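Local coordinates for putative regulatory protein (Streptomyces coelicolor A3, PDB 2PZ9) that probably binds DNA as a dimeric transcriptional regulator of the TetR family, through an N-terminal helix-turn-helix motif, at residues P97-D109 with R201-R215. Sequence-based numbering, arbitrary orientation.
Sequences PADLPGYAGILFD and RRAALVTAVEHMFPR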
loop_
_atom_site.group_PDB
_atom_site.type_symbol
_atom_site.label_atom_id
_atom_site.label_comp_id
_atom_site.label_asym_id
_atom_site.label_seq_id
_atom_site.Cartn_x
_atom_site.Cartn_y
_atom_site.Cartn_z
ATOM N N PRO A 97 4.797 -5.579 -22.155
ATOM C CA PRO A 97 4.534 -4.166 -22.403
ATOM C C PRO A 97 3.363 -3.952 -23.352
ATOM O O PRO A 97 2.755 -2.880 -23.355
ATOM C CB PRO A 97 5.832 -3.679 -23.031
ATOM C CG PRO A 97 6.838 -4.678 -22.640
ATOM C CD PRO A 97 6.112 -5.963 -22.687
ATOM N N ALA A 98 3.041 -4.990 -24.118
ATOM C CA ALA A 98 1.966 -4.957 -25.096
ATOM C C ALA A 98 0.646 -5.439 -24.502
ATOM O O ALA A 98 -0.386 -5.409 -25.178
ATOM C CB ALA A 98 2.340 -5.790 -26.310
ATOM N N ASP A 99 0.680 -5.881 -23.248
ATOM C CA ASP A 99 -0.529 -6.161 -22.504
ATOM C C ASP A 99 -0.340 -5.771 -21.049
ATOM O O ASP A 99 -0.089 -6.599 -20.170
ATOM C CB ASP A 99 -0.935 -7.630 -22.632
ATOM C CG ASP A 99 -2.284 -7.941 -21.948
ATOM O OD1 ASP A 99 -2.981 -7.036 -21.443
ATOM O OD2 ASP A 99 -2.654 -9.120 -21.907
ATOM N N LEU A 100 -0.454 -4.489 -20.795
ATOM C CA LEU A 100 -0.310 -4.003 -19.459
ATOM C C LEU A 100 -1.485 -4.402 -18.543
ATOM O O LEU A 100 -1.239 -4.783 -17.395
ATOM C CB LEU A 100 -0.094 -2.507 -19.494
ATOM C CG LEU A 100 1.216 -2.136 -20.171
ATOM C CD1 LEU A 100 1.188 -0.669 -20.496
ATOM C CD2 LEU A 100 2.422 -2.481 -19.315
ATOM N N PRO A 101 -2.758 -4.329 -19.034
ATOM C CA PRO A 101 -3.861 -4.789 -18.151
ATOM C C PRO A 101 -3.802 -6.288 -17.811
ATOM O O PRO A 101 -4.192 -6.689 -16.711
ATOM C CB PRO A 101 -5.138 -4.436 -18.944
ATOM C CG PRO A 101 -4.709 -4.218 -20.356
ATOM C CD PRO A 101 -3.259 -3.825 -20.337
ATOM N N GLY A 102 -3.315 -7.095 -18.753
ATOM C CA GLY A 102 -3.090 -8.504 -18.523
ATOM C C GLY A 102 -1.989 -8.635 -17.493
ATOM O O GLY A 102 -2.045 -9.502 -16.626
ATOM N N TYR A 103 -0.987 -7.768 -17.581
ATOM C CA TYR A 103 0.078 -7.724 -16.587
ATOM C C TYR A 103 -0.499 -7.492 -15.185
ATOM O O TYR A 103 -0.098 -8.141 -14.207
ATOM C CB TYR A 103 1.095 -6.628 -16.955
ATOM C CG TYR A 103 2.184 -6.402 -15.932
ATOM C CD1 TYR A 103 2.464 -5.113 -15.452
ATOM C CD2 TYR A 103 2.938 -7.474 -15.424
ATOM C CE1 TYR A 103 3.480 -4.883 -14.487
ATOM C CE2 TYR A 103 3.963 -7.259 -14.463
ATOM C CZ TYR A 103 4.222 -5.968 -14.005
ATOM O OH TYR A 103 5.199 -5.766 -13.058
ATOM N N ALA A 104 -1.452 -6.568 -15.096
ATOM C CA ALA A 104 -2.040 -6.194 -13.818
ATOM C C ALA A 104 -2.827 -7.355 -13.253
ATOM O O ALA A 104 -2.790 -7.574 -12.050
ATOM C CB ALA A 104 -2.923 -4.974 -13.974
ATOM N N GLY A 105 -3.528 -8.092 -14.119
ATOM C CA GLY A 105 -4.288 -9.256 -13.702
ATOM C C GLY A 105 -3.329 -10.266 -13.125
ATOM O O GLY A 105 -3.606 -10.882 -12.101
ATOM N N ILE A 106 -2.178 -10.407 -13.767
ATOM C CA ILE A 106 -1.129 -11.306 -13.299
ATOM C C ILE A 106 -0.742 -10.994 -11.827
ATOM O O ILE A 106 -0.822 -11.876 -10.962
ATOM C CB ILE A 106 0.055 -11.387 -14.350
ATOM C CG1 ILE A 106 -0.055 -12.670 -15.172
ATOM C CG2 ILE A 106 1.436 -11.341 -13.739
ATOM C CD1 ILE A 106 -0.903 -12.553 -16.470
ATOM N N LEU A 107 -0.398 -9.734 -11.536
ATOM C CA LEU A 107 -0.072 -9.311 -10.156
ATOM C C LEU A 107 -1.261 -9.468 -9.225
ATOM O O LEU A 107 -1.108 -9.829 -8.055
ATOM C CB LEU A 107 0.421 -7.862 -10.117
ATOM C CG LEU A 107 1.690 -7.582 -10.920
ATOM C CD1 LEU A 107 1.891 -6.110 -11.307
ATOM C CD2 LEU A 107 2.885 -8.102 -10.117
ATOM N N PHE A 108 -2.451 -9.192 -9.740
ATOM C CA PHE A 108 -3.616 -9.295 -8.914
ATOM C C PHE A 108 -3.745 -10.725 -8.421
ATOM O O PHE A 108 -3.943 -10.972 -7.225
ATOM C CB PHE A 108 -4.854 -8.911 -9.684
ATOM C CG PHE A 108 -6.115 -9.109 -8.904
ATOM C CD1 PHE A 108 -6.543 -8.143 -7.990
ATOM C CD2 PHE A 108 -6.870 -10.279 -9.052
ATOM C CE1 PHE A 108 -7.715 -8.348 -7.248
ATOM C CE2 PHE A 108 -8.034 -10.484 -8.321
ATOM C CZ PHE A 108 -8.465 -9.530 -7.430
ATOM N N ASP A 109 -3.617 -11.657 -9.368
ATOM C CA ASP A 109 -3.731 -13.077 -9.125
ATOM C C ASP A 109 -2.758 -13.534 -8.078
ATOM O O ASP A 109 -3.126 -14.254 -7.157
ATOM C CB ASP A 109 -3.447 -13.813 -10.418
ATOM C CG ASP A 109 -4.546 -13.633 -11.445
ATOM O OD1 ASP A 109 -5.687 -13.249 -11.068
ATOM O OD2 ASP A 109 -4.259 -13.878 -12.638
ATOM N N ARG A 201 -13.699 -7.942 -8.935
ATOM C CA ARG A 201 -12.636 -6.998 -8.542
ATOM C C ARG A 201 -11.567 -7.002 -9.625
ATOM O O ARG A 201 -11.032 -5.952 -9.999
ATOM C CB ARG A 201 -11.973 -7.347 -7.188
ATOM C CG ARG A 201 -12.904 -7.650 -5.980
ATOM C CD ARG A 201 -13.724 -6.450 -5.460
ATOM N NE ARG A 201 -14.594 -5.882 -6.500
ATOM C CZ ARG A 201 -15.849 -6.272 -6.761
ATOM N NH1 ARG A 201 -16.414 -7.248 -6.042
ATOM N NH2 ARG A 201 -16.539 -5.686 -7.746
ATOM N N ARG A 202 -11.276 -8.198 -10.132
ATOM C CA ARG A 202 -10.218 -8.391 -11.115
ATOM C C ARG A 202 -10.588 -7.682 -12.402
ATOM O O ARG A 202 -9.750 -6.947 -12.975
ATOM C CB ARG A 202 -9.974 -9.882 -11.383
ATOM C CG ARG A 202 -8.672 -10.173 -12.127
ATOM C CD ARG A 202 -8.572 -11.636 -12.487
ATOM N NE ARG A 202 -7.260 -12.006 -13.036
ATOM C CZ ARG A 202 -6.839 -11.731 -14.276
ATOM N NH1 ARG A 202 -7.617 -11.046 -15.094
ATOM N NH2 ARG A 202 -5.640 -12.133 -14.692
ATOM N N ALA A 203 -11.836 -7.881 -12.839
ATOM C CA ALA A 203 -12.304 -7.263 -14.085
ATOM C C ALA A 203 -12.151 -5.732 -14.059
ATOM O O ALA A 203 -11.615 -5.130 -14.993
ATOM C CB ALA A 203 -13.711 -7.656 -14.372
ATOM N N ALA A 204 -12.584 -5.136 -12.946
ATOM C CA ALA A 204 -12.583 -3.706 -12.770
ATOM C C ALA A 204 -11.151 -3.267 -12.935
ATOM O O ALA A 204 -10.839 -2.386 -13.723
ATOM C CB ALA A 204 -13.107 -3.340 -11.378
ATOM N N LEU A 205 -10.275 -3.929 -12.210
ATOM C CA LEU A 205 -8.904 -3.516 -12.156
ATOM C C LEU A 205 -8.246 -3.583 -13.543
ATOM O O LEU A 205 -7.542 -2.657 -13.960
ATOM C CB LEU A 205 -8.183 -4.401 -11.167
ATOM C CG LEU A 205 -6.734 -4.659 -11.498
ATOM C CD1 LEU A 205 -5.913 -3.377 -11.616
ATOM C CD2 LEU A 205 -6.219 -5.507 -10.371
ATOM N N VAL A 206 -8.494 -4.683 -14.249
ATOM C CA VAL A 206 -7.931 -4.863 -15.548
ATOM C C VAL A 206 -8.519 -3.829 -16.507
ATOM O O VAL A 206 -7.802 -3.271 -17.370
ATOM C CB VAL A 206 -8.146 -6.278 -16.028
ATOM C CG1 VAL A 206 -7.860 -6.380 -17.508
ATOM C CG2 VAL A 206 -7.249 -7.209 -15.259
ATOM N N THR A 207 -9.809 -3.543 -16.339
ATOM C CA THR A 207 -10.505 -2.597 -17.190
ATOM C C THR A 207 -9.935 -1.227 -16.948
ATOM O O THR A 207 -9.699 -0.482 -17.888
ATOM C CB THR A 207 -12.001 -2.609 -16.903
ATOM O OG1 THR A 207 -12.520 -3.912 -17.207
ATOM C CG2 THR A 207 -12.729 -1.575 -17.740
ATOM N N ALA A 208 -9.674 -0.907 -15.688
ATOM C CA ALA A 208 -9.100 0.377 -15.334
ATOM C C ALA A 208 -7.731 0.585 -15.989
ATOM O O ALA A 208 -7.391 1.698 -16.433
ATOM C CB ALA A 208 -9.005 0.516 -13.824
ATOM N N VAL A 209 -6.941 -0.479 -16.045
ATOM C CA VAL A 209 -5.592 -0.369 -16.571
ATOM C C VAL A 209 -5.698 -0.257 -18.074
ATOM O O VAL A 209 -4.939 0.507 -18.699
ATOM C CB VAL A 209 -4.682 -1.542 -16.143
ATOM C CG1 VAL A 209 -3.307 -1.455 -16.812
ATOM C CG2 VAL A 209 -4.510 -1.545 -14.644
ATOM N N GLU A 210 -6.658 -0.995 -18.644
ATOM C CA GLU A 210 -7.009 -0.805 -20.040
ATOM C C GLU A 210 -7.341 0.665 -20.325
ATOM O O GLU A 210 -6.884 1.214 -21.333
ATOM C CB GLU A 210 -8.148 -1.720 -20.471
ATOM C CG GLU A 210 -8.811 -1.334 -21.824
ATOM C CD GLU A 210 -7.851 -1.355 -23.051
ATOM O OE1 GLU A 210 -6.880 -2.168 -23.077
ATOM O OE2 GLU A 210 -8.076 -0.562 -24.008
ATOM N N HIS A 211 -8.098 1.320 -19.446
ATOM C CA HIS A 211 -8.408 2.730 -19.678
ATOM C C HIS A 211 -7.185 3.616 -19.636
ATOM O O HIS A 211 -7.060 4.501 -20.451
ATOM C CB HIS A 211 -9.502 3.241 -18.751
ATOM C CG HIS A 211 -10.866 2.792 -19.156
ATOM N ND1 HIS A 211 -11.460 1.654 -18.647
ATOM C CD2 HIS A 211 -11.736 3.298 -20.058
ATOM C CE1 HIS A 211 -12.648 1.496 -19.199
ATOM N NE2 HIS A 211 -12.838 2.479 -20.057
HETATM N N MSE A 212 -6.261 3.366 -18.721
HETATM C CA MSE A 212 -5.046 4.170 -18.685
HETATM C C MSE A 212 -4.158 4.038 -19.908
HETATM O O MSE A 212 -3.840 5.034 -20.559
HETATM C CB MSE A 212 -4.233 3.813 -17.492
HETATM C CG MSE A 212 -4.584 4.620 -16.329
HETATM SE SE MSE A 212 -4.016 3.536 -14.840
HETATM C CE MSE A 212 -2.056 3.751 -14.886
ATOM N N PHE A 213 -3.744 2.810 -20.198
ATOM C CA PHE A 213 -2.883 2.531 -21.344
ATOM C C PHE A 213 -3.577 1.552 -22.292
ATOM O O PHE A 213 -3.407 0.334 -22.146
ATOM C CB PHE A 213 -1.543 1.950 -20.884
ATOM C CG PHE A 213 -1.046 2.507 -19.581
ATOM C CD1 PHE A 213 -1.311 1.849 -18.379
ATOM C CD2 PHE A 213 -0.292 3.672 -19.551
ATOM C CE1 PHE A 213 -0.838 2.362 -17.172
ATOM C CE2 PHE A 213 0.178 4.183 -18.345
ATOM C CZ PHE A 213 -0.091 3.531 -17.164
ATOM N N PRO A 214 -4.362 2.071 -23.266
ATOM C CA PRO A 214 -5.218 1.189 -24.077
ATOM C C PRO A 214 -4.422 0.314 -25.064
ATOM O O PRO A 214 -3.693 0.859 -25.914
ATOM C CB PRO A 214 -6.145 2.165 -24.814
ATOM C CG PRO A 214 -5.876 3.524 -24.208
ATOM C CD PRO A 214 -4.500 3.481 -23.666
ATOM N N ARG A 215 -4.552 -1.021 -24.933
ATOM C CA ARG A 215 -3.850 -2.006 -25.801
ATOM C C ARG A 215 -3.979 -1.727 -27.322
ATOM O O ARG A 215 -5.032 -1.238 -27.777
ATOM C CB ARG A 215 -4.311 -3.432 -25.495
ATOM C CG ARG A 215 -3.893 -3.930 -24.145
ATOM C CD ARG A 215 -4.344 -5.371 -23.962
ATOM N NE ARG A 215 -3.401 -6.345 -24.527
ATOM C CZ ARG A 215 -3.640 -7.147 -25.570
ATOM N NH1 ARG A 215 -4.812 -7.112 -26.202
ATOM N NH2 ARG A 215 -2.702 -7.998 -25.985
#
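Over one face of the Arg202 guanidinium lies Gly105 CA, 3.3 Å from Arg202 NH2, while the carboxylate of Asp109 sits at the guanidinium edge. Arg202 NE donates to Asp109 OD1 at 2.8 Å and Arg202 NH2 to Asp109 OD2 at 3.0 Å, a side-on, two-pronged salt bridge with the two planes 28° apart. Glycine has no side chain on the face turned toward the other helix, consistent with the guanidinium lying flat against Gly105 CA. Arg202 CA lies over one face of the Phe108 ring, Arg202 CB and CG pack on Phe108 CD2 and CE2, and the extended chain then carries the guanidinium on to Asp109. A leucine in place of Arg202 would probably leave the Asp109 carboxylate without its charged mate and remove the flat cover over Gly105. Leu205 CD2 reaches Phe108 CD1 obliquely.

Farther along, small Ala104 and Gly105 are consistent with the 8.1 Å approach of the helices, roughly antiparallel, their segment axes at 148°. Pro101 fits the first turn of its helix, where no backbone N-H is needed, and packs against Val206 and Val209. Asp99 OD1 takes the N-capping bond from Gly102 N and salt-bridges Arg215 NE at 3.2 Å.

Within the TetR-like C-terminal domain, helix 165-176 receives Phe213, helix 139-155 meets Leu100, and Trp179 of helix 178-181 touches Phe108. Helix 198-212 also faces the second subunit, where Arg201 salt-bridges Asp167 of that chain.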